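Local coordinates for protein BIM1 (Saccharomyces cerevisiae, PDB 2QJX) that binds microtubules, notably at their plus ends, as a yeast EB1 (MAPRE) family member of which this chain is the calponin-homology domain, at residues Gly21-Asn26 with Gly36-Gln41. Numbering follows the deposited sequence.
Sequences GLLNLN and GAAYCQ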
ATOM      1  N   GLY A  21      -3.636  10.772   5.616  1.00 14.60           N
ATOM      2  CA  GLY A  21      -2.957  11.301   6.784  1.00 14.48           C
ATOM      3  C   GLY A  21      -1.781  10.420   7.172  1.00 14.90           C
ATOM      4  O   GLY A  21      -0.710  10.912   7.526  1.00 14.41           O
ATOM      5  N   LEU A  22      -1.984   9.110   7.085  1.00 14.75           N
ATOM      6  CA  LEU A  22      -0.955   8.138   7.434  1.00 14.65           C
ATOM      7  C   LEU A  22       0.298   8.259   6.577  1.00 14.36           C
ATOM      8  O   LEU A  22       1.411   8.268   7.097  1.00 15.31           O
ATOM      9  CB  LEU A  22      -1.507   6.716   7.295  1.00 15.15           C
ATOM     10  CG  LEU A  22      -0.531   5.576   7.604  1.00 18.40           C
ATOM     11  CD1 LEU A  22      -0.238   5.536   9.096  1.00 19.79           C
ATOM     12  CD2 LEU A  22      -1.125   4.254   7.154  1.00 18.32           C
ATOM     13  N   LEU A  23       0.117   8.347   5.262  1.00 14.19           N
ATOM     14  CA  LEU A  23       1.259   8.416   4.355  1.00 14.07           C
ATOM     15  C   LEU A  23       1.502   9.772   3.704  1.00 13.71           C
ATOM     16  O   LEU A  23       2.342   9.894   2.812  1.00 11.59           O
ATOM     17  CB  LEU A  23       1.102   7.353   3.263  1.00 13.14           C
ATOM     18  CG  LEU A  23       1.024   5.908   3.763  1.00 14.38           C
ATOM     19  CD1 LEU A  23       0.898   4.961   2.590  1.00 15.06           C
ATOM     20  CD2 LEU A  23       2.267   5.586   4.581  1.00 13.39           C
ATOM     21  N   ASN A  24       0.791  10.795   4.164  1.00 14.48           N
ATOM     22  CA  ASN A  24       0.923  12.124   3.576  1.00 15.32           C
ATOM     23  C   ASN A  24       0.704  12.054   2.070  1.00 15.10           C
ATOM     24  O   ASN A  24       1.557  12.471   1.273  1.00 14.06           O
ATOM     25  CB  ASN A  24       2.295  12.731   3.856  1.00 17.83           C
ATOM     26  CG  ASN A  24       2.463  14.092   3.210  1.00 23.53           C
ATOM     27  OD1 ASN A  24       1.607  14.964   3.353  1.00 28.67           O
ATOM     28  ND2 ASN A  24       3.566  14.280   2.488  1.00 27.18           N
ATOM     29  N   LEU A  25      -0.442  11.503   1.692  1.00 15.10           N
ATOM     30  CA  LEU A  25      -0.820  11.374   0.294  1.00 13.49           C
ATOM     31  C   LEU A  25      -2.003  12.297   0.039  1.00 15.25           C
ATOM     32  O   LEU A  25      -2.550  12.891   0.973  1.00 12.14           O
ATOM     33  CB  LEU A  25      -1.208   9.928  -0.030  1.00 13.15           C
ATOM     34  CG  LEU A  25      -0.084   8.894   0.085  1.00 13.04           C
ATOM     35  CD1 LEU A  25      -0.614   7.502  -0.238  1.00 13.88           C
ATOM     36  CD2 LEU A  25       1.042   9.275  -0.862  1.00 16.06           C
ATOM     37  N   ASN A  26      -2.383  12.428  -1.226  1.00 15.60           N
ATOM     38  CA  ASN A  26      -3.503  13.281  -1.597  1.00 16.76           C
ATOM     39  C   ASN A  26      -4.414  12.536  -2.564  1.00 18.46           C
ATOM     40  O   ASN A  26      -4.799  13.064  -3.612  1.00 19.38           O
ATOM     41  CB  ASN A  26      -2.985  14.576  -2.235  1.00 17.55           C
ATOM     42  CG  ASN A  26      -4.076  15.608  -2.425  1.00 18.82           C
ATOM     43  OD1 ASN A  26      -4.995  15.709  -1.613  1.00 20.79           O
ATOM     44  ND2 ASN A  26      -3.972  16.396  -3.493  1.00 19.32           N
ATOM     45  N   GLY A  36      -0.700  -0.062  -6.385  1.00 12.54           N
ATOM     46  CA  GLY A  36       0.059  -0.863  -5.441  1.00 12.28           C
ATOM     47  C   GLY A  36       1.117  -0.154  -4.612  1.00 12.56           C
ATOM     48  O   GLY A  36       1.649  -0.734  -3.663  1.00 13.28           O
ATOM     49  N   ALA A  37       1.429   1.091  -4.956  1.00  9.53           N
ATOM     50  CA  ALA A  37       2.447   1.849  -4.236  1.00 10.68           C
ATOM     51  C   ALA A  37       2.079   2.087  -2.763  1.00 10.17           C
ATOM     52  O   ALA A  37       2.884   1.826  -1.861  1.00 12.12           O
ATOM     53  CB  ALA A  37       2.694   3.178  -4.946  1.00  9.10           C
ATOM     54  N   ALA A  38       0.870   2.580  -2.519  1.00  9.11           N
ATOM     55  CA  ALA A  38       0.424   2.838  -1.152  1.00 11.81           C
ATOM     56  C   ALA A  38       0.403   1.554  -0.324  1.00 12.88           C
ATOM     57  O   ALA A  38       0.784   1.562   0.847  1.00 12.58           O
ATOM     58  CB  ALA A  38      -0.967   3.482  -1.162  1.00 13.10           C
ATOM     59  N   TYR A  39      -0.047   0.454  -0.925  1.00 11.64           N
ATOM     60  CA  TYR A  39      -0.094  -0.827  -0.220  1.00 13.36           C
ATOM     61  C   TYR A  39       1.301  -1.194   0.277  1.00 12.95           C
ATOM     62  O   TYR A  39       1.478  -1.621   1.422  1.00 12.16           O
ATOM     63  CB  TYR A  39      -0.611  -1.929  -1.150  1.00 13.77           C
ATOM     64  CG  TYR A  39      -2.039  -1.740  -1.614  1.00 13.06           C
ATOM     65  CD1 TYR A  39      -2.489  -2.337  -2.792  1.00 14.52           C
ATOM     66  CD2 TYR A  39      -2.941  -0.965  -0.883  1.00 11.24           C
ATOM     67  CE1 TYR A  39      -3.798  -2.162  -3.235  1.00 12.19           C
ATOM     68  CE2 TYR A  39      -4.256  -0.788  -1.313  1.00 10.83           C
ATOM     69  CZ  TYR A  39      -4.676  -1.386  -2.491  1.00 11.37           C
ATOM     70  OH  TYR A  39      -5.968  -1.197  -2.932  1.00 13.19           O
ATOM     71  N   CYS A  40       2.292  -1.038  -0.597  1.00 12.35           N
ATOM     72  CA  CYS A  40       3.669  -1.341  -0.234  1.00 12.69           C
ATOM     73  C   CYS A  40       4.108  -0.507   0.956  1.00 12.78           C
ATOM     74  O   CYS A  40       4.695  -1.032   1.898  1.00 12.70           O
ATOM     75  CB  CYS A  40       4.624  -1.048  -1.397  1.00 11.31           C
ATOM     76  SG  CYS A  40       4.623  -2.284  -2.705  1.00 12.72           S
ATOM     77  N   GLN A  41       3.843   0.797   0.910  1.00 11.31           N
ATOM     78  CA  GLN A  41       4.275   1.647   2.010  1.00 12.22           C
ATOM     79  C   GLN A  41       3.524   1.417   3.309  1.00 13.89           C
ATOM     80  O   GLN A  41       4.065   1.671   4.385  1.00 14.94           O
ATOM     81  CB  GLN A  41       4.235   3.130   1.634  1.00 11.92           C
ATOM     82  CG  GLN A  41       4.814   3.996   2.753  1.00 11.70           C
ATOM     83  CD  GLN A  41       5.354   5.319   2.281  1.00 11.94           C
ATOM     84  OE1 GLN A  41       4.780   5.960   1.402  1.00 11.10           O
ATOM     85  NE2 GLN A  41       6.459   5.751   2.879  1.00 11.00           N
TER
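In the calponin-homology domain of this EB1-family protein, the end of helix 12-23 and the turn after it pack onto the first turn of helix 37-47 through L23, L25, A38 and Q41. No hydrogen bond crosses the interface; the direct contact is made largely by aliphatic groups, with polar links supplied from outside it. The side chains of L23 and Q41 run alongside one another, pointing opposite ways: CD2 of L23 lies 3.5 Å from CG of Q41, while CD1 of L23 approaches CB of Q41 at 3.9 Å and the carbonyl O of A38 at 3.8 Å. With CG set anti to the backbone N (chi1 -175°) and the chain extended beyond it, Q41 lies along the leucine as far as its amide, whose CD and OE1 still border the L23 methyls. The buried amide is satisfied from the C-terminal part of the chain: NH1 of R124 hydrogen-bonds both OE1 of Q41 and the carbonyl O of L23, bridging both sides of the contact, and NE2 bonds the hydroxyl of Y118 and the carbonyl of P120. N24 has positive phi (54°), and the chain turns so that L25 adds a second apolar contact, its CD1 4.1 Å from CB of A38. F57, from a loop, touches both L25 and Q41.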